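Local coordinates for dihydropyrimidinase (Brevibacillus agri, PDB 3SFW), which probably catalyses the reversible, zinc-dependent hydrolytic ring opening of dihydropyrimidines such as dihydrouracil, at residues A[379-384]-A[451-456]; A[49-54]-A[362-367]; A[103-108]-A[122-127]; A[62-67]-A[109-114]. All coordinates share one frame; numbering follows the deposited sequence.

Contact 1: A[379-384]-A[451-456]; sequences FPQKGT and RYVKRS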
loop_
_atom_site.group_PDB
_atom_site.type_symbol
_atom_site.label_atom_id
_atom_site.label_comp_id
_atom_site.label_asym_id
_atom_site.label_seq_id
_atom_site.Cartn_x
_atom_site.Cartn_y
_atom_site.Cartn_z
ATOM N N PHE A 379 -1.709 -9.521 33.447
ATOM C CA PHE A 379 -2.260 -8.222 33.878
ATOM C C PHE A 379 -3.596 -8.524 34.581
ATOM O O PHE A 379 -4.362 -9.350 34.097
ATOM C CB PHE A 379 -2.531 -7.331 32.650
ATOM C CG PHE A 379 -2.920 -5.915 33.012
ATOM C CD1 PHE A 379 -4.258 -5.531 33.037
ATOM C CD2 PHE A 379 -1.934 -4.994 33.373
ATOM C CE1 PHE A 379 -4.610 -4.205 33.425
ATOM C CE2 PHE A 379 -2.282 -3.729 33.768
ATOM C CZ PHE A 379 -3.612 -3.330 33.767
ATOM N N PRO A 380 -3.914 -7.817 35.676
ATOM C CA PRO A 380 -3.204 -6.685 36.244
ATOM C C PRO A 380 -2.316 -7.086 37.415
ATOM O O PRO A 380 -1.829 -6.204 38.097
ATOM C CB PRO A 380 -4.348 -5.796 36.811
ATOM C CG PRO A 380 -5.398 -6.793 37.231
ATOM C CD PRO A 380 -5.286 -7.955 36.228
ATOM N N GLN A 381 -2.087 -8.380 37.640
ATOM C CA GLN A 381 -1.142 -8.781 38.719
ATOM C C GLN A 381 0.212 -8.052 38.525
ATOM O O GLN A 381 0.813 -7.518 39.491
ATOM C CB GLN A 381 -0.879 -10.316 38.713
ATOM C CG GLN A 381 0.193 -10.712 39.756
ATOM C CD GLN A 381 0.672 -12.188 39.703
ATOM O OE1 GLN A 381 1.599 -12.565 40.420
ATOM N NE2 GLN A 381 0.075 -12.994 38.848
ATOM N N LYS A 382 0.669 -8.051 37.278
ATOM C CA LYS A 382 1.930 -7.386 36.879
ATOM C C LYS A 382 1.637 -6.257 35.883
ATOM O O LYS A 382 0.554 -6.227 35.244
ATOM C CB LYS A 382 2.839 -8.373 36.156
ATOM C CG LYS A 382 3.193 -9.699 36.900
ATOM C CD LYS A 382 3.768 -9.391 38.263
ATOM C CE LYS A 382 4.523 -10.662 38.788
ATOM N NZ LYS A 382 5.026 -10.351 40.162
ATOM N N GLY A 383 2.567 -5.315 35.783
ATOM C CA GLY A 383 2.618 -4.433 34.613
ATOM C C GLY A 383 2.065 -3.059 34.930
ATOM O O GLY A 383 1.894 -2.249 34.052
ATOM N N THR A 384 1.696 -2.833 36.181
ATOM C CA THR A 384 1.215 -1.482 36.529
ATOM C C THR A 384 1.513 -1.099 37.983
ATOM O O THR A 384 2.077 -1.902 38.774
ATOM C CB THR A 384 -0.288 -1.355 36.253
ATOM O OG1 THR A 384 -0.684 0.044 36.280
ATOM C CG2 THR A 384 -1.083 -2.231 37.258
ATOM N N ARG A 451 9.196 -16.093 41.800
ATOM C CA ARG A 451 8.149 -17.125 41.649
ATOM C C ARG A 451 7.679 -17.259 40.206
ATOM O O ARG A 451 7.687 -16.293 39.438
ATOM C CB ARG A 451 6.913 -16.823 42.516
ATOM C CG ARG A 451 7.282 -16.714 43.995
ATOM C CD ARG A 451 6.169 -17.201 44.880
ATOM N NE ARG A 451 5.079 -16.250 44.918
ATOM C CZ ARG A 451 4.670 -15.622 46.025
ATOM N NH1 ARG A 451 3.675 -14.745 45.952
ATOM N NH2 ARG A 451 5.254 -15.863 47.196
ATOM N N TYR A 452 7.263 -18.473 39.871
ATOM C CA TYR A 452 6.723 -18.770 38.541
ATOM C C TYR A 452 5.364 -18.106 38.435
ATOM O O TYR A 452 4.565 -18.165 39.385
ATOM C CB TYR A 452 6.558 -20.305 38.357
ATOM C CG TYR A 452 5.858 -20.647 37.049
ATOM C CD1 TYR A 452 6.515 -20.456 35.828
ATOM C CD2 TYR A 452 4.556 -21.201 37.027
ATOM C CE1 TYR A 452 5.887 -20.739 34.613
ATOM C CE2 TYR A 452 3.904 -21.432 35.815
ATOM C CZ TYR A 452 4.580 -21.219 34.620
ATOM O OH TYR A 452 3.989 -21.496 33.424
ATOM N N VAL A 453 5.080 -17.518 37.278
ATOM C CA VAL A 453 3.770 -16.877 37.038
ATOM C C VAL A 453 2.937 -17.700 36.073
ATOM O O VAL A 453 3.396 -18.003 34.961
ATOM C CB VAL A 453 3.972 -15.465 36.422
ATOM C CG1 VAL A 453 2.588 -14.788 36.180
ATOM C CG2 VAL A 453 4.813 -14.634 37.399
ATOM N N LYS A 454 1.790 -18.201 36.544
ATOM C CA LYS A 454 0.865 -18.972 35.677
ATOM C C LYS A 454 -0.016 -17.978 34.940
ATOM O O LYS A 454 -0.677 -17.151 35.581
ATOM C CB LYS A 454 -0.033 -19.932 36.525
ATOM C CG LYS A 454 0.624 -21.270 36.938
ATOM C CD LYS A 454 -0.406 -22.205 37.663
ATOM C CE LYS A 454 -0.130 -23.745 37.490
ATOM N NZ LYS A 454 1.312 -24.181 37.372
ATOM N N ARG A 455 0.093 -17.937 33.612
ATOM C CA ARG A 455 -0.505 -16.854 32.855
ATOM C C ARG A 455 -1.869 -17.173 32.323
ATOM O O ARG A 455 -2.216 -18.350 32.122
ATOM C CB ARG A 455 0.469 -16.458 31.731
ATOM C CG ARG A 455 1.812 -16.001 32.372
ATOM C CD ARG A 455 2.902 -15.620 31.328
ATOM N NE ARG A 455 3.246 -16.755 30.465
ATOM C CZ ARG A 455 2.930 -16.831 29.173
ATOM N NH1 ARG A 455 3.312 -17.904 28.462
ATOM N NH2 ARG A 455 2.264 -15.810 28.573
ATOM N N SER A 456 -2.699 -16.139 32.192
ATOM C CA SER A 456 -4.059 -16.329 31.745
ATOM C C SER A 456 -4.140 -16.499 30.229
ATOM O O SER A 456 -3.191 -16.151 29.498
ATOM C CB SER A 456 -4.936 -15.164 32.251
ATOM O OG SER A 456 -4.489 -13.956 31.694
HETATM O O HOH W 1 -3.793 -12.640 34.443
#

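Contact 2: A[49-54]-A[362-367]; sequences YLLPGG and NQFVDI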
loop_
_atom_site.group_PDB
_atom_site.type_symbol
_atom_site.label_atom_id
_atom_site.label_comp_id
_atom_site.label_asym_id
_atom_site.label_seq_id
_atom_site.Cartn_x
_atom_site.Cartn_y
_atom_site.Cartn_z
ATOM N N TYR A 49 11.193 8.916 39.499
ATOM C CA TYR A 49 9.979 8.269 39.043
ATOM C C TYR A 49 9.762 6.894 39.737
ATOM O O TYR A 49 10.717 6.153 39.983
ATOM C CB TYR A 49 10.064 7.982 37.539
ATOM C CG TYR A 49 10.008 9.203 36.669
ATOM C CD1 TYR A 49 8.988 10.149 36.827
ATOM C CD2 TYR A 49 10.982 9.421 35.682
ATOM C CE1 TYR A 49 8.953 11.274 36.011
ATOM C CE2 TYR A 49 10.945 10.538 34.863
ATOM C CZ TYR A 49 9.974 11.485 35.079
ATOM O OH TYR A 49 9.922 12.562 34.225
ATOM N N LEU A 50 8.507 6.580 40.049
ATOM C CA LEU A 50 8.109 5.201 40.386
ATOM C C LEU A 50 7.533 4.614 39.101
ATOM O O LEU A 50 6.475 5.068 38.627
ATOM C CB LEU A 50 7.016 5.178 41.457
ATOM C CG LEU A 50 7.373 5.538 42.895
ATOM C CD1 LEU A 50 7.943 6.866 43.005
ATOM C CD2 LEU A 50 6.203 5.360 43.883
ATOM N N LEU A 51 8.194 3.592 38.574
ATOM C CA LEU A 51 7.752 2.905 37.335
ATOM C C LEU A 51 7.252 1.529 37.671
ATOM O O LEU A 51 7.813 0.881 38.553
ATOM C CB LEU A 51 8.934 2.764 36.375
ATOM C CG LEU A 51 9.658 4.079 36.040
ATOM C CD1 LEU A 51 10.866 3.823 35.137
ATOM C CD2 LEU A 51 8.681 5.041 35.358
ATOM N N PRO A 52 6.229 1.032 36.949
ATOM C CA PRO A 52 5.965 -0.413 37.047
ATOM C C PRO A 52 7.206 -1.174 36.587
ATOM O O PRO A 52 7.843 -0.780 35.597
ATOM C CB PRO A 52 4.793 -0.645 36.050
ATOM C CG PRO A 52 4.160 0.749 35.873
ATOM C CD PRO A 52 5.390 1.684 35.925
ATOM N N GLY A 53 7.551 -2.247 37.281
ATOM C CA GLY A 53 8.782 -2.968 36.922
ATOM C C GLY A 53 8.675 -3.385 35.481
ATOM O O GLY A 53 7.620 -3.842 35.046
ATOM N N GLY A 54 9.778 -3.276 34.732
ATOM C CA GLY A 54 9.773 -3.786 33.360
ATOM C C GLY A 54 9.429 -5.268 33.313
ATOM O O GLY A 54 9.730 -5.992 34.222
ATOM N N ASN A 362 4.787 7.937 29.095
ATOM C CA ASN A 362 3.726 6.945 29.339
ATOM C C ASN A 362 3.836 5.780 28.353
ATOM O O ASN A 362 3.688 4.602 28.748
ATOM C CB ASN A 362 2.309 7.559 29.227
ATOM C CG ASN A 362 2.028 8.587 30.306
ATOM O OD1 ASN A 362 2.015 8.278 31.539
ATOM N ND2 ASN A 362 1.868 9.827 29.880
ATOM N N GLN A 363 4.137 6.082 27.091
ATOM C CA GLN A 363 4.363 5.004 26.122
ATOM C C GLN A 363 5.511 4.082 26.527
ATOM O O GLN A 363 5.408 2.875 26.328
ATOM C CB GLN A 363 4.601 5.523 24.708
ATOM C CG GLN A 363 3.332 6.164 24.087
ATOM C CD GLN A 363 3.617 6.652 22.663
ATOM O OE1 GLN A 363 4.665 7.262 22.412
ATOM N NE2 GLN A 363 2.730 6.306 21.718
ATOM N N PHE A 364 6.597 4.650 27.054
ATOM C CA PHE A 364 7.767 3.881 27.551
ATOM C C PHE A 364 7.283 2.842 28.569
ATOM O O PHE A 364 7.632 1.682 28.478
ATOM C CB PHE A 364 8.806 4.856 28.167
ATOM C CG PHE A 364 9.810 4.192 29.078
ATOM C CD1 PHE A 364 10.909 3.543 28.546
ATOM C CD2 PHE A 364 9.655 4.241 30.458
ATOM C CE1 PHE A 364 11.872 2.932 29.378
ATOM C CE2 PHE A 364 10.642 3.704 31.312
ATOM C CZ PHE A 364 11.736 2.998 30.750
ATOM N N VAL A 365 6.408 3.231 29.503
ATOM C CA VAL A 365 5.886 2.238 30.435
ATOM C C VAL A 365 5.045 1.179 29.722
ATOM O O VAL A 365 5.094 -0.025 30.066
ATOM C CB VAL A 365 5.073 2.901 31.579
ATOM C CG1 VAL A 365 4.380 1.768 32.437
ATOM C CG2 VAL A 365 6.032 3.789 32.444
ATOM N N ASP A 366 4.208 1.624 28.784
ATOM C CA ASP A 366 3.310 0.692 28.104
ATOM C C ASP A 366 4.108 -0.375 27.367
ATOM O O ASP A 366 3.838 -1.564 27.489
ATOM C CB ASP A 366 2.395 1.468 27.121
ATOM C CG ASP A 366 1.072 0.771 26.865
ATOM O OD1 ASP A 366 0.614 -0.070 27.670
ATOM O OD2 ASP A 366 0.476 1.057 25.803
ATOM N N ILE A 367 5.166 0.056 26.687
ATOM C CA ILE A 367 5.922 -0.842 25.817
ATOM C C ILE A 367 6.846 -1.736 26.586
ATOM O O ILE A 367 7.179 -2.828 26.118
ATOM C CB ILE A 367 6.721 0.066 24.888
ATOM C CG1 ILE A 367 5.769 0.712 23.870
ATOM C CG2 ILE A 367 7.936 -0.591 24.369
ATOM C CD1 ILE A 367 4.410 0.137 23.826
#

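Contact 3: A[103-108]-A[122-127]; sequences SAIATW and FHLMVS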
loop_
_atom_site.group_PDB
_atom_site.type_symbol
_atom_site.label_atom_id
_atom_site.label_comp_id
_atom_site.label_asym_id
_atom_site.label_seq_id
_atom_site.Cartn_x
_atom_site.Cartn_y
_atom_site.Cartn_z
ATOM N N SER A 103 7.616 -32.739 29.478
ATOM C CA SER A 103 8.968 -33.015 29.952
ATOM C C SER A 103 9.844 -31.782 29.785
ATOM O O SER A 103 10.650 -31.498 30.616
ATOM C CB SER A 103 9.598 -34.242 29.270
ATOM O OG SER A 103 9.715 -34.051 27.875
ATOM N N ALA A 104 9.660 -31.060 28.698
ATOM C CA ALA A 104 10.489 -29.843 28.466
ATOM C C ALA A 104 10.102 -28.807 29.519
ATOM O O ALA A 104 10.973 -28.135 30.103
ATOM C CB ALA A 104 10.246 -29.314 27.031
ATOM N N ILE A 105 8.794 -28.664 29.772
ATOM C CA ILE A 105 8.328 -27.756 30.828
ATOM C C ILE A 105 8.926 -28.075 32.210
ATOM O O ILE A 105 9.392 -27.176 32.951
ATOM C CB ILE A 105 6.745 -27.729 30.878
ATOM C CG1 ILE A 105 6.214 -27.212 29.529
ATOM C CG2 ILE A 105 6.239 -26.953 32.129
ATOM C CD1 ILE A 105 4.676 -27.501 29.308
ATOM N N ALA A 106 9.000 -29.363 32.540
ATOM C CA ALA A 106 9.633 -29.745 33.823
ATOM C C ALA A 106 11.121 -29.371 33.873
ATOM O O ALA A 106 11.633 -28.875 34.918
ATOM C CB ALA A 106 9.430 -31.273 34.075
ATOM N N THR A 107 11.797 -29.562 32.750
ATOM C CA THR A 107 13.201 -29.173 32.626
ATOM C C THR A 107 13.423 -27.679 32.855
ATOM O O THR A 107 14.338 -27.267 33.626
ATOM C CB THR A 107 13.739 -29.580 31.264
ATOM O OG1 THR A 107 13.705 -31.004 31.183
ATOM C CG2 THR A 107 15.209 -29.090 31.092
ATOM N N TRP A 108 12.550 -26.869 32.265
ATOM C CA TRP A 108 12.610 -25.422 32.503
ATOM C C TRP A 108 12.287 -24.977 33.933
ATOM O O TRP A 108 12.932 -24.078 34.456
ATOM C CB TRP A 108 11.784 -24.641 31.438
ATOM C CG TRP A 108 12.629 -23.959 30.427
ATOM C CD1 TRP A 108 12.852 -22.599 30.345
ATOM C CD2 TRP A 108 13.462 -24.564 29.429
ATOM N NE1 TRP A 108 13.795 -22.337 29.377
ATOM C CE2 TRP A 108 14.163 -23.506 28.770
ATOM C CE3 TRP A 108 13.717 -25.903 29.032
ATOM C CZ2 TRP A 108 15.111 -23.744 27.756
ATOM C CZ3 TRP A 108 14.625 -26.136 27.962
ATOM C CH2 TRP A 108 15.290 -25.055 27.330
ATOM N N PHE A 122 6.982 -18.844 31.452
ATOM C CA PHE A 122 7.555 -19.491 30.285
ATOM C C PHE A 122 6.646 -19.344 29.069
ATOM O O PHE A 122 5.428 -19.521 29.170
ATOM C CB PHE A 122 7.764 -21.008 30.534
ATOM C CG PHE A 122 8.725 -21.318 31.660
ATOM C CD1 PHE A 122 9.930 -20.597 31.819
ATOM C CD2 PHE A 122 8.422 -22.335 32.563
ATOM C CE1 PHE A 122 10.739 -20.811 32.880
ATOM C CE2 PHE A 122 9.263 -22.565 33.670
ATOM C CZ PHE A 122 10.426 -21.841 33.806
ATOM N N HIS A 123 7.267 -19.181 27.884
ATOM C CA HIS A 123 6.614 -19.545 26.601
ATOM C C HIS A 123 7.000 -20.990 26.254
ATOM O O HIS A 123 8.009 -21.493 26.732
ATOM C CB HIS A 123 7.099 -18.650 25.433
ATOM C CG HIS A 123 7.225 -17.198 25.767
ATOM N ND1 HIS A 123 6.129 -16.352 25.930
ATOM C CD2 HIS A 123 8.332 -16.420 25.878
ATOM C CE1 HIS A 123 6.581 -15.121 26.124
ATOM N NE2 HIS A 123 7.911 -15.157 26.177
ATOM N N LEU A 124 6.314 -21.595 25.295
ATOM C CA LEU A 124 6.692 -22.988 24.883
ATOM C C LEU A 124 6.942 -23.061 23.386
ATOM O O LEU A 124 6.059 -22.707 22.582
ATOM C CB LEU A 124 5.555 -23.957 25.246
ATOM C CG LEU A 124 5.872 -25.422 24.915
ATOM C CD1 LEU A 124 7.008 -25.909 25.835
ATOM C CD2 LEU A 124 4.596 -26.223 25.192
ATOM N N MET A 125 8.136 -23.519 23.006
ATOM C CA MET A 125 8.466 -23.809 21.586
ATOM C C MET A 125 7.651 -24.980 21.045
ATOM O O MET A 125 7.521 -26.002 21.714
ATOM C CB MET A 125 9.941 -24.131 21.476
ATOM C CG MET A 125 10.324 -24.688 20.084
ATOM S SD MET A 125 12.121 -25.056 20.220
ATOM C CE MET A 125 12.258 -26.119 18.761
ATOM N N VAL A 126 7.071 -24.823 19.868
ATOM C CA VAL A 126 6.421 -25.976 19.156
ATOM C C VAL A 126 7.283 -26.301 17.931
ATOM O O VAL A 126 7.556 -25.404 17.120
ATOM C CB VAL A 126 4.961 -25.650 18.753
ATOM C CG1 VAL A 126 4.295 -26.824 18.027
ATOM C CG2 VAL A 126 4.156 -25.299 20.007
ATOM N N SER A 127 7.826 -27.529 17.891
ATOM C CA SER A 127 8.700 -27.981 16.760
ATOM C C SER A 127 7.854 -28.684 15.729
ATOM O O SER A 127 8.242 -28.772 14.576
ATOM C CB SER A 127 9.813 -28.970 17.205
ATOM O OG SER A 127 9.695 -29.370 18.588
#

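Contact 4: A[62-67]-A[109-114]; sequences DMPFGG and HEKARG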
loop_
_atom_site.group_PDB
_atom_site.type_symbol
_atom_site.label_atom_id
_atom_site.label_comp_id
_atom_site.label_asym_id
_atom_site.label_seq_id
_atom_site.Cartn_x
_atom_site.Cartn_y
_atom_site.Cartn_z
ATOM N N ASP A 62 20.127 -19.804 30.516
ATOM C CA ASP A 62 20.581 -21.187 30.574
ATOM C C ASP A 62 20.118 -21.998 29.382
ATOM O O ASP A 62 19.617 -23.135 29.531
ATOM C CB ASP A 62 20.110 -21.854 31.877
ATOM C CG ASP A 62 20.970 -23.060 32.270
ATOM O OD1 ASP A 62 22.216 -23.018 32.109
ATOM O OD2 ASP A 62 20.385 -24.049 32.755
ATOM N N MET A 63 20.201 -21.400 28.207
ATOM C CA MET A 63 19.650 -22.012 27.005
ATOM C C MET A 63 20.749 -22.789 26.266
ATOM O O MET A 63 21.787 -22.230 25.917
ATOM C CB MET A 63 19.152 -20.900 26.069
ATOM C CG MET A 63 18.571 -21.449 24.726
ATOM S SD MET A 63 18.726 -20.163 23.461
ATOM C CE MET A 63 17.819 -20.816 22.106
ATOM N N PRO A 64 20.487 -24.048 25.928
ATOM C CA PRO A 64 21.438 -24.755 25.040
ATOM C C PRO A 64 21.268 -24.310 23.585
ATOM O O PRO A 64 20.166 -24.435 23.030
ATOM C CB PRO A 64 21.019 -26.233 25.187
ATOM C CG PRO A 64 19.516 -26.165 25.507
ATOM C CD PRO A 64 19.288 -24.854 26.264
ATOM N N PHE A 65 22.331 -23.813 22.968
ATOM C CA PHE A 65 22.224 -23.218 21.600
ATOM C C PHE A 65 23.622 -22.926 21.081
ATOM O O PHE A 65 24.538 -22.682 21.873
ATOM C CB PHE A 65 21.418 -21.903 21.669
ATOM C CG PHE A 65 21.002 -21.322 20.317
ATOM C CD1 PHE A 65 20.219 -22.061 19.416
ATOM C CD2 PHE A 65 21.133 -19.948 20.111
ATOM C CE1 PHE A 65 19.703 -21.460 18.262
ATOM C CE2 PHE A 65 20.630 -19.329 18.957
ATOM C CZ PHE A 65 19.923 -20.114 18.009
ATOM N N GLY A 66 23.785 -22.997 19.762
ATOM C CA GLY A 66 25.005 -22.499 19.114
ATOM C C GLY A 66 26.205 -23.355 19.480
ATOM O O GLY A 66 27.330 -22.877 19.471
ATOM N N GLY A 67 25.954 -24.612 19.861
ATOM C CA GLY A 67 27.020 -25.535 20.292
ATOM C C GLY A 67 27.483 -25.315 21.713
ATOM O O GLY A 67 28.549 -25.811 22.119
ATOM N N HIS A 109 11.292 -25.606 34.589
ATOM C CA HIS A 109 11.053 -25.301 35.994
ATOM C C HIS A 109 12.305 -25.618 36.817
ATOM O O HIS A 109 12.657 -24.859 37.728
ATOM C CB HIS A 109 9.850 -26.096 36.509
ATOM C CG HIS A 109 8.528 -25.448 36.213
ATOM N ND1 HIS A 109 8.101 -24.309 36.860
ATOM C CD2 HIS A 109 7.603 -25.710 35.253
ATOM C CE1 HIS A 109 6.901 -23.976 36.399
ATOM N NE2 HIS A 109 6.591 -24.792 35.404
ATOM N N GLU A 110 13.001 -26.691 36.454
ATOM C CA GLU A 110 14.202 -27.083 37.228
ATOM C C GLU A 110 15.381 -26.097 36.974
ATOM O O GLU A 110 16.069 -25.733 37.916
ATOM C CB GLU A 110 14.584 -28.545 36.963
ATOM C CG GLU A 110 15.850 -29.066 37.692
ATOM C CD GLU A 110 15.759 -29.007 39.225
ATOM O OE1 GLU A 110 16.827 -29.060 39.886
ATOM O OE2 GLU A 110 14.636 -28.918 39.775
ATOM N N LYS A 111 15.417 -25.464 35.789
ATOM C CA LYS A 111 16.397 -24.386 35.557
ATOM C C LYS A 111 16.138 -23.201 36.491
ATOM O O LYS A 111 17.076 -22.523 36.928
ATOM C CB LYS A 111 16.377 -23.885 34.090
ATOM C CG LYS A 111 16.794 -24.853 33.063
ATOM C CD LYS A 111 16.675 -24.185 31.647
ATOM C CE LYS A 111 17.033 -25.162 30.551
ATOM N NZ LYS A 111 18.501 -25.559 30.635
ATOM N N ALA A 112 14.867 -22.878 36.728
ATOM C CA ALA A 112 14.541 -21.671 37.458
ATOM C C ALA A 112 14.384 -21.851 38.981
ATOM O O ALA A 112 14.622 -20.929 39.764
ATOM C CB ALA A 112 13.289 -21.026 36.858
ATOM N N ARG A 113 14.009 -23.051 39.410
ATOM C CA ARG A 113 13.508 -23.205 40.785
ATOM C C ARG A 113 14.665 -23.007 41.775
ATOM O O ARG A 113 15.763 -23.512 41.574
ATOM C CB ARG A 113 12.851 -24.583 40.935
ATOM C CG ARG A 113 12.611 -25.073 42.379
ATOM C CD ARG A 113 12.088 -26.527 42.358
ATOM N NE ARG A 113 10.798 -26.646 41.662
ATOM C CZ ARG A 113 10.598 -27.268 40.492
ATOM N NH1 ARG A 113 11.604 -27.857 39.831
ATOM N NH2 ARG A 113 9.369 -27.306 39.980
ATOM N N GLY A 114 14.468 -22.119 42.742
ATOM C CA GLY A 114 15.497 -21.878 43.745
ATOM C C GLY A 114 16.608 -20.959 43.264
ATOM O O GLY A 114 17.593 -20.716 43.982
#

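Contact 1: A[379-384]-A[451-456]
Q381 and V453 mark the closest backbone approach of two irregular loops, with their CA atoms 9.6 Å apart, so side chains must bridge the gap. Q381 reaches over with an extended chain, and its amide end comes alongside the CG1 methyl of V453 as the two side chains pass in opposite directions. The second methyl of V453 meets K382: CG2 lies 4.2 Å from K382 CE. CG1 of V453 stands anti to the backbone N (chi1 -180°), which spreads its two methyls between the two neighbours. K382 offers V453 only its aliphatic part. Its ammonium group forms salt bridges with D119, D390 and D392, and this acidic cluster fixes the end of the chain. One water joins the loops at the other end. It lies 3.1 Å from S456 OG and makes a weak, not firmly settled bond to F379 O at 3.4 Å. The F379 side chain packs on S14 of the second subunit. The contact lies by the starts of the neighbouring parallel strands 86-93 and 119-124. V453 has a backbone bond to Y120 in strand 119-124, K382 rests on S88 in strand 86-93, and F379 packs on helix 361-376.

Contact 2: A[49-54]-A[362-367]
V365 fits against L51 and P52 where strand 49-59 passes from the beta-rich part of an amidohydrolase towards the TIM-type barrel, and helix 361-376 covers the passage. Strand 49-52 and helix 362-367 run in roughly similar directions, with 32° between their axes and 9.1 Å at closest approach. The contact is purely apolar. V365 supplies both methyls. CG1 meets the proline ring, 3.6 Å from P52 CG and equally close to P52 CD. CG2 touches P52 CD as well, and it lies 4.1 Å from L51 CD2. This split follows from a chi1 of 173°, which sets CG1 anti to the backbone N and CG2 beside it. The proline ring and the valine cross at about a right angle. L51 uses its other methyl on F364. CD1 comes to the ring edge, in the plane of the ring, 3.8 Å from F364 CE2. L51 therefore divides its two branches between two successive residues of the helix.

The next shell holds these groups in place. F364 is packed against helix 345-354, touching M346, L349, F350 and V354. P52 also meets I385, and V365 leans on T370 one turn or so further along its own helix. On the strand side, backbone bonds from L50 to strand 9-11 and from L51 to V394 tie the segment into its sheet. Just after the proline, polar contact takes over between the strand and the same helix: the carbonyl oxygen of G53 is hydrogen-bonded to the hydroxyl OG of S369.

Contact 3: A[103-108]-A[122-127]
W108 and F122 form a T-shaped (edge-to-face) pair. The edge of the indole points at the face of the phenyl ring, with the planes at 86° and the centroid of the five-membered ring 5.2 Å from that of F122. W108 CD1 makes the approach, 3.8 Å from F122 CE1. The CB of W108 adds a CH-pi contact over the F122 face, 4.0 Å from the ring centroid and displaced slightly toward the rim. F122 CZ also reaches the helix backbone, 3.4 Å from W108 O. H109 meets the F122 ring edge-to-face as well. On the indole, NE1 is hydrogen-bonded to D91, which fixes how the ring is turned.

A second, aliphatic contact lies one helical turn back. I105 CG1 is 4.0 Å from L124 CD1, and the two chains cross at about a right angle. L124 has CG anti to its backbone N (chi1 -178°), and its tip reaches back to the helix.

This is the packing of a beta-alpha-beta unit: helix 101-112 lies on the strand 119-124 that follows it. W108 and L124 both touch C93 in strand 86-93, while I105 and L124 meet V140 of helix 131-142.

Contact 4: A[62-67]-A[109-114]
D62 and K111 meet through two polar bonds on one ammonium group. The first is a hydrogen bond from K111 NZ to the backbone carbonyl of D62, at 2.9 Å to D62 O. It is nearly straight on the acceptor side, with a C=O...N angle of 164°. The second is a salt bridge, with K111 NZ 3.2 Å from D62 OD2. Here the nitrogen comes from above the carboxylate plane, 58° out of it. The side-chain CG of D62 is anti to its N and beside its carbonyl carbon (chi1 -157°). This lets the carboxylate and the carbonyl of one residue close on the same nitrogen. K111 is extended until its last torsion, where a bend turns NZ to D62.

Van der Waals contact is slight. K111 CE lies 3.4 Å from D62 O, and P64 CD is a loose 4.5 Å from K111 NZ. Beyond the two segments, K111 rests on F74 of helix 74-83 and makes a cation-pi contact with W108.

Within segment 109-114, R113 NH1 forms a bent salt bridge with E110 OE2, 3.2 Å away, across the end of the helix. The oxygen lies in the guanidinium plane.

The ammonium group thus has a charged acceptor, a neutral one and an aromatic face around it. The nearby carboxylate and carbonyl probably favour its charged form. The chemistry ties that helix end to the loop leaving strand 49-59.

Contacts 3 and 4 share helix 101-112, and their centres are 11 Å apart; W108 CH2 touches P64 CD at 4.1 Å. Contact 1 joins this group through R455, whose NH1 lies 2.8 Å from F122 O in a probable hydrogen bond, and Y452 packs on H109. On its other side contact 1 meets contact 2, with T384 CA 3.7 Å from P52 CB. Contacts 2 and 3 do not touch but reach the same sheet. Strand 49-59 runs from contact 2 to the zinc ligand H58, followed by H60, just before D62 of contact 4. The side chains of W108 and P64 are about 11 and 12 Å from a zinc ion.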